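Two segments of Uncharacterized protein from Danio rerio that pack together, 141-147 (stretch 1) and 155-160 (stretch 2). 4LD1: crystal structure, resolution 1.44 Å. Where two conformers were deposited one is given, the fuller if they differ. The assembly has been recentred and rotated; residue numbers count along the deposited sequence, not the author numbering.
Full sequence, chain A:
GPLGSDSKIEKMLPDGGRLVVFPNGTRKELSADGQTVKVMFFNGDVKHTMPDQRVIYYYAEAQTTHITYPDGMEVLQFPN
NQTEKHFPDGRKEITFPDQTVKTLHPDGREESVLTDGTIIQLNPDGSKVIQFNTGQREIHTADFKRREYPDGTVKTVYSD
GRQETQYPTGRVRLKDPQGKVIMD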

ATOM      1  N   THR A 141     -15.675  -8.433  19.279  1.00 23.41           N
ATOM      2  CA  THR A 141     -16.908  -8.724  18.544  1.00 25.68           C
ATOM      3  C   THR A 141     -18.031  -7.856  19.145  1.00 23.44           C
ATOM      4  O   THR A 141     -17.847  -7.177  20.164  1.00 24.22           O
ATOM      5  CB  THR A 141     -17.302 -10.267  18.622  1.00 20.70           C
ATOM      6  OG1 THR A 141     -17.851 -10.597  19.903  1.00 24.90           O
ATOM      7  CG2 THR A 141     -16.099 -11.164  18.400  1.00 26.86           C
ATOM      8  N   ALA A 142     -19.213  -7.919  18.560  1.00 19.28           N
ATOM      9  CA  ALA A 142     -20.383  -7.259  19.138  1.00 19.89           C
ATOM     10  C   ALA A 142     -20.724  -7.749  20.553  1.00 21.85           C
ATOM     11  O   ALA A 142     -21.220  -6.976  21.359  1.00 30.75           O
ATOM     12  CB  ALA A 142     -21.571  -7.456  18.244  1.00 20.39           C
ATOM     13  N   ASP A 143     -20.484  -9.025  20.839  1.00 21.14           N
ATOM     14  CA  ASP A 143     -20.944  -9.628  22.086  1.00 25.82           C
ATOM     15  C   ASP A 143     -19.868  -9.681  23.164  1.00 28.63           C
ATOM     16  O   ASP A 143     -20.194  -9.797  24.348  1.00 29.21           O
ATOM     17  CB  ASP A 143     -21.464 -11.029  21.800  1.00 32.91           C
ATOM     18  CG  ASP A 143     -22.773 -11.018  21.022  1.00 35.28           C
ATOM     19  OD1 ASP A 143     -23.522 -10.016  21.111  1.00 39.04           O
ATOM     20  OD2 ASP A 143     -23.049 -12.016  20.316  1.00 49.12           O
ATOM     21  N   PHE A 144     -18.605  -9.581  22.764  1.00 26.38           N
ATOM     22  CA  PHE A 144     -17.513  -9.716  23.712  1.00 23.68           C
ATOM     23  C   PHE A 144     -16.163  -9.289  23.159  1.00 23.77           C
ATOM     24  O   PHE A 144     -15.999  -9.134  21.941  1.00 26.50           O
ATOM     25  CB  PHE A 144     -17.430 -11.165  24.221  1.00 26.32           C
ATOM     26  CG  PHE A 144     -17.237 -12.193  23.137  1.00 27.07           C
ATOM     27  CD1 PHE A 144     -16.005 -12.358  22.534  1.00 24.29           C
ATOM     28  CD2 PHE A 144     -18.284 -12.998  22.733  1.00 29.70           C
ATOM     29  CE1 PHE A 144     -15.817 -13.310  21.540  1.00 29.30           C
ATOM     30  CE2 PHE A 144     -18.109 -13.954  21.746  1.00 30.17           C
ATOM     31  CZ  PHE A 144     -16.870 -14.108  21.146  1.00 33.46           C
ATOM     32  N   LYS A 145     -15.217  -9.047  24.066  1.00 21.74           N
ATOM     33  CA  LYS A 145     -13.790  -8.979  23.746  1.00 25.31           C
ATOM     34  C   LYS A 145     -13.179 -10.218  24.365  1.00 24.04           C
ATOM     35  O   LYS A 145     -13.461 -10.538  25.528  1.00 27.62           O
ATOM     36  CB  LYS A 145     -13.139  -7.726  24.341  1.00 31.40           C
ATOM     37  CG  LYS A 145     -11.613  -7.694  24.296  1.00 43.42           C
ATOM     38  CD  LYS A 145     -11.046  -6.435  24.992  1.00 55.61           C
ATOM     39  CE  LYS A 145     -10.778  -6.601  26.496  1.00 61.62           C
ATOM     40  NZ  LYS A 145     -10.362  -7.981  26.937  1.00 59.94           N
ATOM     41  N   ARG A 146     -12.386 -10.951  23.617  1.00 24.67           N
ATOM     42  CA  ARG A 146     -11.817 -12.205  24.076  1.00 25.01           C
ATOM     43  C   ARG A 146     -10.345 -12.249  23.818  1.00 21.88           C
ATOM     44  O   ARG A 146      -9.911 -11.872  22.725  1.00 25.43           O
ATOM     45  CB  ARG A 146     -12.508 -13.370  23.377  1.00 26.09           C
ATOM     46  CG  ARG A 146     -11.895 -14.722  23.625  1.00 25.94           C
ATOM     47  CD  ARG A 146     -12.762 -15.775  23.013  1.00 29.69           C
ATOM     48  NE  ARG A 146     -14.012 -15.893  23.747  1.00 32.75           N
ATOM     49  CZ  ARG A 146     -15.091 -16.533  23.308  1.00 34.91           C
ATOM     50  NH1 ARG A 146     -15.095 -17.083  22.103  1.00 41.30           N
ATOM     51  NH2 ARG A 146     -16.176 -16.600  24.072  1.00 39.17           N
ATOM     52  N   ARG A 147      -9.567 -12.690  24.781  1.00 21.77           N
ATOM     53  CA  ARG A 147      -8.120 -12.745  24.650  1.00 23.24           C
ATOM     54  C   ARG A 147      -7.544 -14.057  25.168  1.00 22.82           C
ATOM     55  O   ARG A 147      -7.980 -14.579  26.208  1.00 24.11           O
ATOM     56  CB  ARG A 147      -7.501 -11.573  25.403  1.00 22.99           C
ATOM     57  CG  ARG A 147      -5.996 -11.495  25.332  1.00 27.48           C
ATOM     58  CD  ARG A 147      -5.527 -10.166  25.882  1.00 29.54           C
ATOM     59  NE  ARG A 147      -4.081 -10.002  25.832  1.00 37.64           N
ATOM     60  CZ  ARG A 147      -3.466  -8.831  25.925  1.00 50.30           C
ATOM     61  NH1 ARG A 147      -4.175  -7.723  26.078  1.00 53.29           N
ATOM     62  NH2 ARG A 147      -2.142  -8.760  25.866  1.00 60.74           N
ATOM     63  N   LYS A 155      -9.795 -15.508  28.281  0.53 22.81           N
ATOM     64  CA  LYS A 155     -10.664 -14.619  29.032  0.53 24.37           C
ATOM     65  C   LYS A 155     -11.578 -13.835  28.103  0.53 21.41           C
ATOM     66  O   LYS A 155     -11.118 -13.236  27.127  0.53 23.23           O
ATOM     67  CB  LYS A 155      -9.842 -13.650  29.891  0.53 25.30           C
ATOM     68  CG  LYS A 155      -8.935 -14.332  30.926  0.53 37.53           C
ATOM     69  CD  LYS A 155      -8.367 -13.339  31.936  0.53 50.07           C
ATOM     70  CE  LYS A 155      -7.566 -14.032  33.037  0.53 56.72           C
ATOM     71  NZ  LYS A 155      -6.432 -14.847  32.511  0.53 60.76           N
ATOM     72  N   THR A 156     -12.870 -13.838  28.400  1.00 25.97           N
ATOM     73  CA  THR A 156     -13.862 -13.186  27.594  1.00 26.53           C
ATOM     74  C   THR A 156     -14.562 -12.184  28.465  1.00 24.53           C
ATOM     75  O   THR A 156     -15.025 -12.538  29.554  1.00 28.94           O
ATOM     76  CB  THR A 156     -14.887 -14.186  27.031  1.00 30.01           C
ATOM     77  OG1 THR A 156     -14.208 -15.208  26.285  1.00 29.83           O
ATOM     78  CG2 THR A 156     -15.880 -13.478  26.098  1.00 26.30           C
ATOM     79  N   VAL A 157     -14.613 -10.931  28.062  1.00 24.17           N
ATOM     80  CA  VAL A 157     -15.422  -9.932  28.733  1.00 23.34           C
ATOM     81  C   VAL A 157     -16.606  -9.592  27.829  1.00 23.72           C
ATOM     82  O   VAL A 157     -16.449  -9.063  26.719  1.00 25.03           O
ATOM     83  CB  VAL A 157     -14.623  -8.669  29.028  1.00 26.23           C
ATOM     84  CG1 VAL A 157     -15.459  -7.663  29.793  1.00 32.92           C
ATOM     85  CG2 VAL A 157     -13.357  -9.036  29.802  1.00 33.70           C
ATOM     86  N   TYR A 158     -17.801  -9.921  28.308  1.00 27.67           N
ATOM     87  CA  TYR A 158     -19.008  -9.760  27.504  1.00 27.28           C
ATOM     88  C   TYR A 158     -19.542  -8.344  27.605  1.00 30.31           C
ATOM     89  O   TYR A 158     -19.125  -7.577  28.468  1.00 32.47           O
ATOM     90  CB  TYR A 158     -20.080 -10.761  27.939  1.00 27.15           C
ATOM     91  CG  TYR A 158     -19.727 -12.178  27.565  1.00 31.84           C
ATOM     92  CD1 TYR A 158     -18.981 -12.976  28.417  1.00 27.63           C
ATOM     93  CD2 TYR A 158     -20.111 -12.704  26.337  1.00 32.74           C
ATOM     94  CE1 TYR A 158     -18.637 -14.271  28.060  1.00 32.50           C
ATOM     95  CE2 TYR A 158     -19.771 -13.989  25.968  1.00 38.14           C
ATOM     96  CZ  TYR A 158     -19.036 -14.773  26.834  1.00 37.10           C
ATOM     97  OH  TYR A 158     -18.690 -16.063  26.473  1.00 44.07           O
ATOM     98  N   SER A 159     -20.471  -8.022  26.707  0.66 30.00           N
ATOM     99  CA  SER A 159     -21.072  -6.699  26.622  0.66 32.61           C
ATOM    100  C   SER A 159     -21.779  -6.274  27.907  0.66 39.47           C
ATOM    101  O   SER A 159     -21.895  -5.078  28.187  0.66 45.39           O
ATOM    102  CB  SER A 159     -22.061  -6.655  25.450  0.66 37.30           C
ATOM    103  OG  SER A 159     -22.984  -7.735  25.508  0.66 41.51           O
ATOM    104  N   ASP A 160     -22.250  -7.253  28.676  1.00 36.83           N
ATOM    105  CA  ASP A 160     -22.938  -6.989  29.943  1.00 37.48           C
ATOM    106  C   ASP A 160     -21.962  -6.832  31.111  1.00 34.81           C
ATOM    107  O   ASP A 160     -22.383  -6.622  32.246  1.00 42.03           O
ATOM    108  CB  ASP A 160     -23.980  -8.080  30.260  1.00 47.30           C
ATOM    109  CG  ASP A 160     -23.363  -9.455  30.480  1.00 47.82           C
ATOM    110  OD1 ASP A 160     -24.128 -10.436  30.578  1.00 52.49           O
ATOM    111  OD2 ASP A 160     -22.124  -9.572  30.551  1.00 34.89           O
TER
HETATM  112  O   HOH W   1     -24.254  -8.015  22.892  1.00 49.23           O

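The two stretches meet as neighbouring antiparallel β-strands, held by a ladder of backbone hydrogen bonds and reinforced by a cluster of polar and aromatic side chains on one face of the sheet. Strands 144-147 and 155-158 run at 169° to each other, with their axes 4.6 Å apart at closest approach. Lys-145 and Val-157 form a hydrogen-bonded pair, exchanging bonds from Lys-145 N to Val-157 O (2.9 Å) and from Val-157 N to Lys-145 O (2.8 Å). Arg-147 and Lys-155 repeat the pattern, with Arg-147 N to Lys-155 O and Lys-155 N to Arg-147 O both 2.9 Å. Between these rungs lies the non-hydrogen-bonded pair Arg-146 and Thr-156, whose CA atoms approach to 4.2 Å; Arg-146 CA also makes a CA-H...O contact with Lys-155 O (3.3 Å). Beyond the strands, Ser-159 N donates to Asp-143 O (3.0 Å), extending the backbone pairing into the loops.

Phe-144, Arg-146, Thr-156 and Tyr-158 project from the same face. Arg-146 places the edge of its guanidinium against Thr-156, so that NE donates a short hydrogen bond to OG1 (2.6 Å), while Arg-146 NH2 adds a weak one to the same Thr-156 OG1 (3.3 Å). The Thr-156 methyl carbon CG2 packs 3.4 Å from Phe-144 CB and also lies 3.7 Å from Arg-146 NH2. The rings of Phe-144 and Tyr-158 meet obliquely, their planes at 72°, with Phe-144 CD2 3.7 Å from Tyr-158 CE2 in an apolar contact.

On the other face the side chains meet more loosely, Lys-145 NZ approaching Val-157 CG2 to 4.3 Å. At the loop end, a water bridges the stretches, donating to Asp-143 OD1 (2.8 Å) and hydrogen-bonding with Ser-159 OG (2.9 Å). Together the two stretches bury 452 Å², summed over both sides.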